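Local coordinates for Slr1438 protein (Synechocystis sp., PDB 3K25) that probably binds carbohydrate and may act as an aldose 1-epimerase-like isomerase, although its true function is not established, at residues P44-D49 with G62-L67; H164-C169 with K248-L253. All coordinates share one frame; numbering follows the deposited sequence.

Interaction 1: P44-D49 with G62-L67; sequences PILYFD and GGIPIL
In the galactose mutarotase-like β-sandwich of the aldose epimerase family, a single β-bridge joins segment 44-49 to the loop that leads into strand 66-67: Phe48 and Gly62 have their CA atoms 4.0 Å apart. One backbone hydrogen bond accompanies the bridge: the N of Gly63 donates to the O of Tyr47 at 2.8 Å, with an N-H...O angle of 152°, and the donor sits nearly along the C=O axis. Gly63 also bonds through its backbone to Tyr166 of strand 157-168, which ties this contact to the sheet that contains strands 157-168 and 66-67.

The steric part depends on a pair of glycines. At a phi of 132°, Gly62 could hardly be another residue, since a CB would run into its own preceding carbonyl as well as Tyr47 O and Phe48 CA. Two aromatic rings use the close approach this allows, and both do so edge-on. Phe48, its CG anti to the backbone N, sets CD1 3.6 Å from Gly62 C, with the peptide near the plane of the ring. Tyr47, with CG likewise anti to its backbone N, brings CD1 to 3.7 Å from Gly62 CA.

The apolar contact is made by branched side chains crossing at about a right angle. Leu46, which also touches Val35 and Phe167, points toward segment 62-67, where it meets Ile64. Its CD1 meets the outer end of the isoleucine, 3.8 Å from Ile64 CD1, while its second methyl, CD2, lies 4.0 Å from Ile64 CG1.

Interaction 2: H164-C169 with K248-L253; sequences HPYFFC and KDYLCL
Segments 164-169 and 248-253 run antiparallel and combine a short run of backbone bonds with a chain of sulfur and ring contacts, their strand directions differing by 136°. His164 comes first: its NE2 approaches Cys252 SG obliquely, at 3.6 Å. Pro165 follows with its carbonyl O accepting a CA-H...O contact from Cys252, while its ring CG lies against the carbonyl of Leu253.

Tyr166 uses both a face and an edge. Cys252 SG rests over one face, 3.9 Å from the ring centroid, in a sulfur-aromatic contact. The CD1-CE1 edge of Tyr166 is directed at the face of Tyr250 in a T-shaped pair, with centroids 4.8 Å apart and planes at 70°. Tyr250 reaches this place with CG between its backbone N and carbonyl carbon (chi1 67°), so the two side chains run alongside each other. An alanine here would remove the ring that receives the Tyr166 edge and would probably leave Tyr166 less firmly oriented.

Phe167 forms the hydrogen-bonded pair with Leu251. Leu251 N donates to Phe167 O at 2.8 Å, within the carbonyl plane; the return bond, Phe167 N to Leu251 O, is 3.2 Å long and approaches from above the plane. The Phe167 ring turns its edge to Leu251 O and sets CE2 4.0 Å from Leu253 CB. Beyond Phe168, Cys169 N donates to Asp249 O at 3.1 Å, where Asp249 centres an inverse gamma turn.

Phe167 and Leu253 continue onto Val231 of strand 227-233, in the facing sheet, whereas Cys252 bonds through its backbone to Trp243, so that strand 250-256 lies between strands 157-168 and 239-245.

Interactions 1 and 2 come in series along the chain, the first closing before the second opens, yet their centres are only about 7 Å apart. Strand 157-168 joins them, pairing antiparallel with strand 66-67 as well as with strand 250-256 in one curled sheet. Contact between the two is direct: Tyr47 N probably donates to Tyr166 O, and His164 N to Pro65 O, each pair 2.8 Å apart. The Tyr47 ring also meets that of Tyr250. Residues distant in sequence thus form one largely buried, continuous block within the aldose epimerase family region, in which segment 44-49 connects the sheet that ends at strand 43-44 to the curled sheet of strands 66-67, 157-168 and 250-256.

Interaction 1: P44-D49 with G62-L67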
loop_
_atom_site.group_PDB
_atom_site.type_symbol
_atom_site.label_atom_id
_atom_site.label_comp_id
_atom_site.label_asym_id
_atom_site.label_seq_id
_atom_site.Cartn_x
_atom_site.Cartn_y
_atom_site.Cartn_z
ATOM N N PRO A 44 14.525 -2.407 -11.366
ATOM C CA PRO A 44 13.274 -1.903 -10.788
ATOM C C PRO A 44 12.411 -2.978 -10.142
ATOM O O PRO A 44 11.832 -3.825 -10.821
ATOM C CB PRO A 44 12.575 -1.262 -11.981
ATOM C CG PRO A 44 13.027 -2.120 -13.124
ATOM C CD PRO A 44 14.507 -2.274 -12.835
ATOM N N ILE A 45 12.321 -2.936 -8.823
ATOM C CA ILE A 45 11.506 -3.900 -8.118
ATOM C C ILE A 45 10.057 -3.414 -8.042
ATOM O O ILE A 45 9.139 -4.223 -7.930
ATOM C CB ILE A 45 12.123 -4.201 -6.731
ATOM C CG1 ILE A 45 11.075 -4.731 -5.770
ATOM C CG2 ILE A 45 12.792 -2.982 -6.179
ATOM C CD1 ILE A 45 11.720 -5.307 -4.527
ATOM N N LEU A 46 9.850 -2.097 -8.142
ATOM C CA LEU A 46 8.499 -1.518 -8.138
ATOM C C LEU A 46 8.161 -0.942 -9.504
ATOM O O LEU A 46 9.055 -0.541 -10.251
ATOM C CB LEU A 46 8.381 -0.387 -7.120
ATOM C CG LEU A 46 8.260 -0.762 -5.647
ATOM C CD1 LEU A 46 8.275 0.499 -4.775
ATOM C CD2 LEU A 46 6.973 -1.539 -5.456
ATOM N N TYR A 47 6.871 -0.904 -9.830
ATOM C CA TYR A 47 6.410 -0.335 -11.097
ATOM C C TYR A 47 5.947 1.076 -10.793
ATOM O O TYR A 47 5.393 1.315 -9.722
ATOM C CB TYR A 47 5.238 -1.136 -11.658
ATOM C CG TYR A 47 4.386 -0.377 -12.669
ATOM C CD1 TYR A 47 3.419 0.552 -12.254
ATOM C CD2 TYR A 47 4.523 -0.612 -14.036
ATOM C CE1 TYR A 47 2.610 1.218 -13.182
ATOM C CE2 TYR A 47 3.725 0.047 -14.967
ATOM C CZ TYR A 47 2.771 0.956 -14.539
ATOM O OH TYR A 47 1.973 1.580 -15.473
ATOM N N PHE A 48 6.145 2.004 -11.725
ATOM C CA PHE A 48 5.725 3.375 -11.471
ATOM C C PHE A 48 5.443 4.166 -12.735
ATOM O O PHE A 48 6.315 4.337 -13.578
ATOM C CB PHE A 48 6.790 4.104 -10.649
ATOM C CG PHE A 48 6.291 5.364 -9.995
ATOM C CD1 PHE A 48 5.273 5.311 -9.042
ATOM C CD2 PHE A 48 6.836 6.601 -10.325
ATOM C CE1 PHE A 48 4.801 6.471 -8.423
ATOM C CE2 PHE A 48 6.372 7.767 -9.714
ATOM C CZ PHE A 48 5.348 7.700 -8.757
ATOM N N ASP A 49 4.219 4.659 -12.852
ATOM C CA ASP A 49 3.823 5.436 -14.016
ATOM C C ASP A 49 4.201 6.907 -13.812
ATOM O O ASP A 49 3.417 7.692 -13.271
ATOM C CB ASP A 49 2.317 5.313 -14.228
ATOM C CG ASP A 49 1.863 5.924 -15.534
ATOM O OD1 ASP A 49 2.483 6.930 -15.949
ATOM O OD2 ASP A 49 0.885 5.410 -16.131
ATOM N N GLY A 62 1.311 2.881 -9.285
ATOM C CA GLY A 62 2.652 2.367 -9.129
ATOM C C GLY A 62 3.099 2.702 -7.730
ATOM O O GLY A 62 2.348 3.316 -6.983
ATOM N N GLY A 63 4.312 2.312 -7.366
ATOM C CA GLY A 63 4.778 2.607 -6.029
ATOM C C GLY A 63 4.007 1.832 -4.974
ATOM O O GLY A 63 3.480 0.742 -5.240
ATOM N N ILE A 64 3.926 2.401 -3.774
ATOM C CA ILE A 64 3.238 1.743 -2.680
ATOM C C ILE A 64 2.216 2.645 -1.988
ATOM O O ILE A 64 2.475 3.213 -0.921
ATOM C CB ILE A 64 4.256 1.226 -1.655
ATOM C CG1 ILE A 64 5.355 0.447 -2.379
ATOM C CG2 ILE A 64 3.565 0.299 -0.662
ATOM C CD1 ILE A 64 6.485 0.017 -1.488
ATOM N N PRO A 65 1.038 2.811 -2.608
ATOM C CA PRO A 65 0.001 3.655 -2.006
ATOM C C PRO A 65 -0.506 3.106 -0.659
ATOM O O PRO A 65 -0.535 1.890 -0.420
ATOM C CB PRO A 65 -1.084 3.681 -3.082
ATOM C CG PRO A 65 -0.268 3.598 -4.370
ATOM C CD PRO A 65 0.715 2.503 -4.015
ATOM N N ILE A 66 -0.885 4.029 0.217
ATOM C CA ILE A 66 -1.378 3.707 1.549
ATOM C C ILE A 66 -2.891 3.841 1.586
ATOM O O ILE A 66 -3.439 4.850 1.132
ATOM C CB ILE A 66 -0.750 4.669 2.574
ATOM C CG1 ILE A 66 0.769 4.502 2.544
ATOM C CG2 ILE A 66 -1.319 4.423 3.968
ATOM C CD1 ILE A 66 1.507 5.539 3.345
ATOM N N LEU A 67 -3.563 2.827 2.135
ATOM C CA LEU A 67 -5.027 2.828 2.230
ATOM C C LEU A 67 -5.486 3.032 3.682
ATOM O O LEU A 67 -5.304 2.142 4.535
ATOM C CB LEU A 67 -5.586 1.506 1.679
ATOM C CG LEU A 67 -4.864 0.913 0.450
ATOM C CD1 LEU A 67 -5.521 -0.406 0.078
ATOM C CD2 LEU A 67 -4.894 1.879 -0.725
#

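Interaction 2: H164-C169 with K248-L253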
loop_
_atom_site.group_PDB
_atom_site.type_symbol
_atom_site.label_atom_id
_atom_site.label_comp_id
_atom_site.label_asym_id
_atom_site.label_seq_id
_atom_site.Cartn_x
_atom_site.Cartn_y
_atom_site.Cartn_z
ATOM N N HIS A 164 -0.645 -0.912 -0.922
ATOM C CA HIS A 164 -0.965 -1.296 -2.284
ATOM C C HIS A 164 0.269 -1.344 -3.198
ATOM O O HIS A 164 0.295 -0.707 -4.256
ATOM C CB HIS A 164 -1.995 -0.269 -2.778
ATOM C CG HIS A 164 -2.628 -0.595 -4.089
ATOM N ND1 HIS A 164 -3.967 -0.376 -4.331
ATOM C CD2 HIS A 164 -2.103 -1.043 -5.255
ATOM C CE1 HIS A 164 -4.239 -0.671 -5.590
ATOM N NE2 HIS A 164 -3.125 -1.078 -6.173
ATOM N N PRO A 165 1.293 -2.121 -2.822
ATOM C CA PRO A 165 2.498 -2.192 -3.661
ATOM C C PRO A 165 2.287 -2.683 -5.093
ATOM O O PRO A 165 1.582 -3.666 -5.337
ATOM C CB PRO A 165 3.416 -3.125 -2.873
ATOM C CG PRO A 165 2.438 -4.096 -2.270
ATOM C CD PRO A 165 1.325 -3.158 -1.771
ATOM N N TYR A 166 2.915 -1.981 -6.032
ATOM C CA TYR A 166 2.875 -2.330 -7.449
ATOM C C TYR A 166 4.230 -2.944 -7.801
ATOM O O TYR A 166 5.177 -2.212 -8.101
ATOM C CB TYR A 166 2.690 -1.085 -8.307
ATOM C CG TYR A 166 1.326 -0.457 -8.242
ATOM C CD1 TYR A 166 0.421 -0.620 -9.285
ATOM C CD2 TYR A 166 0.960 0.346 -7.166
ATOM C CE1 TYR A 166 -0.807 0.006 -9.271
ATOM C CE2 TYR A 166 -0.270 0.982 -7.134
ATOM C CZ TYR A 166 -1.152 0.813 -8.194
ATOM O OH TYR A 166 -2.363 1.473 -8.199
ATOM N N PHE A 167 4.336 -4.269 -7.759
ATOM C CA PHE A 167 5.599 -4.919 -8.084
ATOM C C PHE A 167 5.794 -5.051 -9.586
ATOM O O PHE A 167 4.850 -5.389 -10.318
ATOM C CB PHE A 167 5.658 -6.276 -7.420
ATOM C CG PHE A 167 5.580 -6.201 -5.930
ATOM C CD1 PHE A 167 6.597 -5.589 -5.206
ATOM C CD2 PHE A 167 4.488 -6.736 -5.246
ATOM C CE1 PHE A 167 6.538 -5.510 -3.829
ATOM C CE2 PHE A 167 4.416 -6.664 -3.866
ATOM C CZ PHE A 167 5.446 -6.049 -3.147
ATOM N N PHE A 168 7.018 -4.764 -10.043
ATOM C CA PHE A 168 7.339 -4.830 -11.470
ATOM C C PHE A 168 7.130 -6.248 -11.944
ATOM O O PHE A 168 7.538 -7.195 -11.280
ATOM C CB PHE A 168 8.789 -4.404 -11.729
ATOM C CG PHE A 168 9.140 -4.288 -13.201
ATOM C CD1 PHE A 168 8.443 -3.411 -14.033
ATOM C CD2 PHE A 168 10.168 -5.054 -13.751
ATOM C CE1 PHE A 168 8.764 -3.296 -15.392
ATOM C CE2 PHE A 168 10.494 -4.943 -15.107
ATOM C CZ PHE A 168 9.789 -4.062 -15.926
ATOM N N CYS A 169 6.498 -6.393 -13.098
ATOM C CA CYS A 169 6.226 -7.715 -13.614
ATOM C C CYS A 169 5.828 -7.656 -15.083
ATOM O O CYS A 169 4.703 -7.277 -15.412
ATOM C CB CYS A 169 5.099 -8.332 -12.796
ATOM S SG CYS A 169 4.836 -10.071 -13.119
ATOM N N LYS A 248 -0.308 -3.221 -18.642
ATOM C CA LYS A 248 0.524 -2.609 -17.609
ATOM C C LYS A 248 1.352 -3.680 -16.892
ATOM O O LYS A 248 0.818 -4.671 -16.403
ATOM C CB LYS A 248 -0.363 -1.833 -16.635
ATOM C CG LYS A 248 -1.343 -0.899 -17.361
ATOM C CD LYS A 248 -1.924 0.207 -16.468
ATOM C CE LYS A 248 -0.906 1.329 -16.196
ATOM N NZ LYS A 248 -1.460 2.461 -15.380
ATOM N N ASP A 249 2.663 -3.469 -16.841
ATOM C CA ASP A 249 3.577 -4.433 -16.239
ATOM C C ASP A 249 3.780 -4.385 -14.722
ATOM O O ASP A 249 4.867 -4.053 -14.234
ATOM C CB ASP A 249 4.944 -4.351 -16.938
ATOM C CG ASP A 249 4.874 -4.741 -18.410
ATOM O OD1 ASP A 249 4.407 -5.863 -18.709
ATOM O OD2 ASP A 249 5.287 -3.931 -19.267
ATOM N N TYR A 250 2.738 -4.749 -13.981
ATOM C CA TYR A 250 2.813 -4.773 -12.525
ATOM C C TYR A 250 1.876 -5.811 -11.921
ATOM O O TYR A 250 0.833 -6.141 -12.490
ATOM C CB TYR A 250 2.476 -3.393 -11.939
ATOM C CG TYR A 250 1.042 -2.920 -12.130
ATOM C CD1 TYR A 250 0.728 -1.953 -13.085
ATOM C CD2 TYR A 250 0.012 -3.405 -11.319
ATOM C CE1 TYR A 250 -0.575 -1.473 -13.224
ATOM C CE2 TYR A 250 -1.298 -2.934 -11.451
ATOM C CZ TYR A 250 -1.582 -1.964 -12.402
ATOM O OH TYR A 250 -2.859 -1.458 -12.506
ATOM N N LEU A 251 2.257 -6.323 -10.761
ATOM C CA LEU A 251 1.443 -7.300 -10.057
ATOM C C LEU A 251 1.360 -6.851 -8.604
ATOM O O LEU A 251 2.369 -6.782 -7.908
ATOM C CB LEU A 251 2.073 -8.692 -10.140
ATOM C CG LEU A 251 1.343 -9.819 -9.404
ATOM C CD1 LEU A 251 -0.056 -9.976 -9.958
ATOM C CD2 LEU A 251 2.120 -11.111 -9.552
ATOM N N CYS A 252 0.155 -6.530 -8.152
ATOM C CA CYS A 252 -0.044 -6.086 -6.780
ATOM C C CYS A 252 -0.383 -7.258 -5.849
ATOM O O CYS A 252 -1.327 -8.002 -6.083
ATOM C CB CYS A 252 -1.169 -5.036 -6.717
ATOM S SG CYS A 252 -0.942 -3.520 -7.733
ATOM N N LEU A 253 0.417 -7.428 -4.810
ATOM C CA LEU A 253 0.198 -8.463 -3.810
ATOM C C LEU A 253 0.068 -7.580 -2.578
ATOM O O LEU A 253 1.060 -7.253 -1.934
ATOM C CB LEU A 253 1.425 -9.369 -3.708
ATOM C CG LEU A 253 1.201 -10.685 -2.967
ATOM C CD1 LEU A 253 0.017 -11.393 -3.580
ATOM C CD2 LEU A 253 2.443 -11.559 -3.051
#